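Long-range contact in bifunctional protein PutA (Bradyrhizobium diazoefficiens, PDB 6BSN), which probably oxidizes proline to glutamate in two steps, through an FAD-dependent proline dehydrogenase and an NAD-dependent aldehyde dehydrogenase joined in one chain: residues D105-E110 with T137-I142. The protein carries 1 engineered substitution. Numbering follows the deposited sequence.
Sequences DFIHHE and TPDGTI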
loop_
_atom_site.group_PDB
_atom_site.type_symbol
_atom_site.label_atom_id
_atom_site.label_comp_id
_atom_site.label_asym_id
_atom_site.label_seq_id
_atom_site.Cartn_x
_atom_site.Cartn_y
_atom_site.Cartn_z
ATOM N N ASP A 105 27.911 -43.553 -4.602
ATOM C CA ASP A 105 27.234 -44.142 -5.753
ATOM C C ASP A 105 25.751 -43.795 -5.754
ATOM O O ASP A 105 24.901 -44.636 -6.043
ATOM C CB ASP A 105 27.420 -45.657 -5.792
ATOM C CG ASP A 105 28.755 -46.055 -6.373
ATOM O OD1 ASP A 105 29.185 -47.197 -6.139
ATOM O OD2 ASP A 105 29.384 -45.212 -7.044
ATOM N N PHE A 106 25.432 -42.537 -5.437
ATOM C CA PHE A 106 24.036 -42.186 -5.225
ATOM C C PHE A 106 23.217 -42.344 -6.510
ATOM O O PHE A 106 22.174 -43.012 -6.511
ATOM C CB PHE A 106 23.931 -40.762 -4.684
ATOM C CG PHE A 106 24.800 -40.490 -3.492
ATOM C CD1 PHE A 106 24.425 -40.928 -2.232
ATOM C CD2 PHE A 106 25.971 -39.765 -3.628
ATOM C CE1 PHE A 106 25.215 -40.664 -1.116
ATOM C CE2 PHE A 106 26.774 -39.499 -2.525
ATOM C CZ PHE A 106 26.386 -39.951 -1.259
ATOM N N ILE A 107 23.666 -41.715 -7.610
ATOM C CA ILE A 107 22.947 -41.792 -8.884
ATOM C C ILE A 107 22.978 -43.219 -9.439
ATOM O O ILE A 107 21.975 -43.707 -9.983
ATOM C CB ILE A 107 23.515 -40.744 -9.869
ATOM C CG1 ILE A 107 23.055 -39.339 -9.436
ATOM C CG2 ILE A 107 23.113 -41.008 -11.351
ATOM C CD1 ILE A 107 23.769 -38.201 -10.123
ATOM N N HIS A 108 24.111 -43.918 -9.280
ATOM C CA HIS A 108 24.201 -45.327 -9.663
ATOM C C HIS A 108 23.120 -46.169 -8.978
ATOM O O HIS A 108 22.456 -46.988 -9.621
ATOM C CB HIS A 108 25.598 -45.866 -9.330
ATOM C CG HIS A 108 25.844 -47.279 -9.784
ATOM N ND1 HIS A 108 25.976 -47.625 -11.113
ATOM C CD2 HIS A 108 26.022 -48.422 -9.086
ATOM C CE1 HIS A 108 26.208 -48.920 -11.213
ATOM N NE2 HIS A 108 26.243 -49.428 -9.997
ATOM N N HIS A 109 22.911 -45.975 -7.671
ATOM C CA HIS A 109 21.884 -46.769 -6.992
ATOM C C HIS A 109 20.495 -46.412 -7.478
ATOM O O HIS A 109 19.649 -47.298 -7.645
ATOM C CB HIS A 109 21.968 -46.586 -5.479
ATOM C CG HIS A 109 23.255 -47.063 -4.909
ATOM N ND1 HIS A 109 23.776 -46.579 -3.731
ATOM C CD2 HIS A 109 24.137 -47.981 -5.366
ATOM C CE1 HIS A 109 24.931 -47.174 -3.491
ATOM N NE2 HIS A 109 25.166 -48.036 -4.462
ATOM N N GLU A 110 20.238 -45.115 -7.692
ATOM C CA GLU A 110 18.932 -44.701 -8.178
ATOM C C GLU A 110 18.686 -45.216 -9.591
ATOM O O GLU A 110 17.572 -45.633 -9.922
ATOM C CB GLU A 110 18.829 -43.182 -8.141
ATOM C CG GLU A 110 17.468 -42.692 -8.525
ATOM C CD GLU A 110 17.297 -41.184 -8.366
ATOM O OE1 GLU A 110 18.299 -40.467 -8.114
ATOM O OE2 GLU A 110 16.147 -40.726 -8.495
ATOM N N THR A 137 30.487 -36.275 -3.619
ATOM C CA THR A 137 29.485 -35.214 -3.636
ATOM C C THR A 137 28.075 -35.796 -3.620
ATOM O O THR A 137 27.710 -36.560 -4.527
ATOM C CB THR A 137 29.667 -34.335 -4.876
ATOM O OG1 THR A 137 30.916 -33.635 -4.798
ATOM C CG2 THR A 137 28.522 -33.330 -5.007
ATOM N N PRO A 138 27.279 -35.495 -2.628
ATOM C CA PRO A 138 25.938 -36.083 -2.566
ATOM C C PRO A 138 25.003 -35.503 -3.615
ATOM O O PRO A 138 24.396 -34.453 -3.386
ATOM C CB PRO A 138 25.470 -35.738 -1.144
ATOM C CG PRO A 138 26.713 -35.402 -0.388
ATOM C CD PRO A 138 27.645 -34.791 -1.391
ATOM N N ASP A 139 24.855 -36.172 -4.755
ATOM C CA ASP A 139 23.911 -35.739 -5.786
ATOM C C ASP A 139 22.904 -36.854 -6.067
ATOM O O ASP A 139 22.928 -37.916 -5.452
ATOM C CB ASP A 139 24.633 -35.310 -7.070
ATOM C CG ASP A 139 25.590 -36.360 -7.591
ATOM O OD1 ASP A 139 25.660 -37.470 -7.020
ATOM O OD2 ASP A 139 26.303 -36.060 -8.565
ATOM N N GLY A 140 22.029 -36.603 -7.027
ATOM C CA GLY A 140 20.918 -37.486 -7.283
ATOM C C GLY A 140 19.819 -37.296 -6.258
ATOM O O GLY A 140 19.951 -36.575 -5.261
ATOM N N THR A 141 18.698 -37.965 -6.517
ATOM C CA THR A 141 17.600 -37.929 -5.558
ATOM C C THR A 141 18.046 -38.480 -4.214
ATOM O O THR A 141 17.655 -37.968 -3.160
ATOM C CB THR A 141 16.416 -38.734 -6.081
ATOM O OG1 THR A 141 16.154 -38.356 -7.439
ATOM C CG2 THR A 141 15.172 -38.482 -5.223
ATOM N N ILE A 142 18.875 -39.519 -4.236
ATOM C CA ILE A 142 19.313 -40.136 -2.994
ATOM C C ILE A 142 20.393 -39.296 -2.332
ATOM O O ILE A 142 20.390 -39.120 -1.114
ATOM C CB ILE A 142 19.788 -41.581 -3.245
ATOM C CG1 ILE A 142 18.657 -42.413 -3.854
ATOM C CG2 ILE A 142 20.283 -42.223 -1.948
ATOM C CD1 ILE A 142 19.139 -43.812 -4.294
HETATM O O HOH W 1 20.423 -40.688 -6.445
HETATM O O HOH W 2 26.284 -40.151 -7.665
#
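E110 OE1 is gripped twice: T141 N donates to it, N to OE1 3.0 Å, and so does a water, its oxygen 2.7 Å from OE1. OE2 receives the T141 hydroxyl, OG1 to OE2 2.6 Å. This illustrates how a carboxylate from one helix can hold the first turn of another, here 106-118 and 140-149 of the region assigned to the DNA-binding domain of proline dehydrogenase. Both T141 donors lie on the syn side of the carboxylate, the N-H 24° out of its plane. With CG anti to the backbone N (chi1 -175°), the extended E110 chain delivers its carboxylate across T141, and the water also accepts from I142 N. OE2 forms a salt bridge with R923 as well, which probably stabilises the buried charge. A leucine here would probably leave T141 N and the R923 guanidinium each without this acceptor. Next to these bonds, I142 CD1 packs on E110 CB, and CG2 lies at the edge of the F106 ring. G140 admits I107 CG1 to 3.6 Å from its CA; any CB there would clash with that methylene. A second water bridges I107 N and D139 OD1, and I107 CD1 ends 3.6 Å from D139 CG.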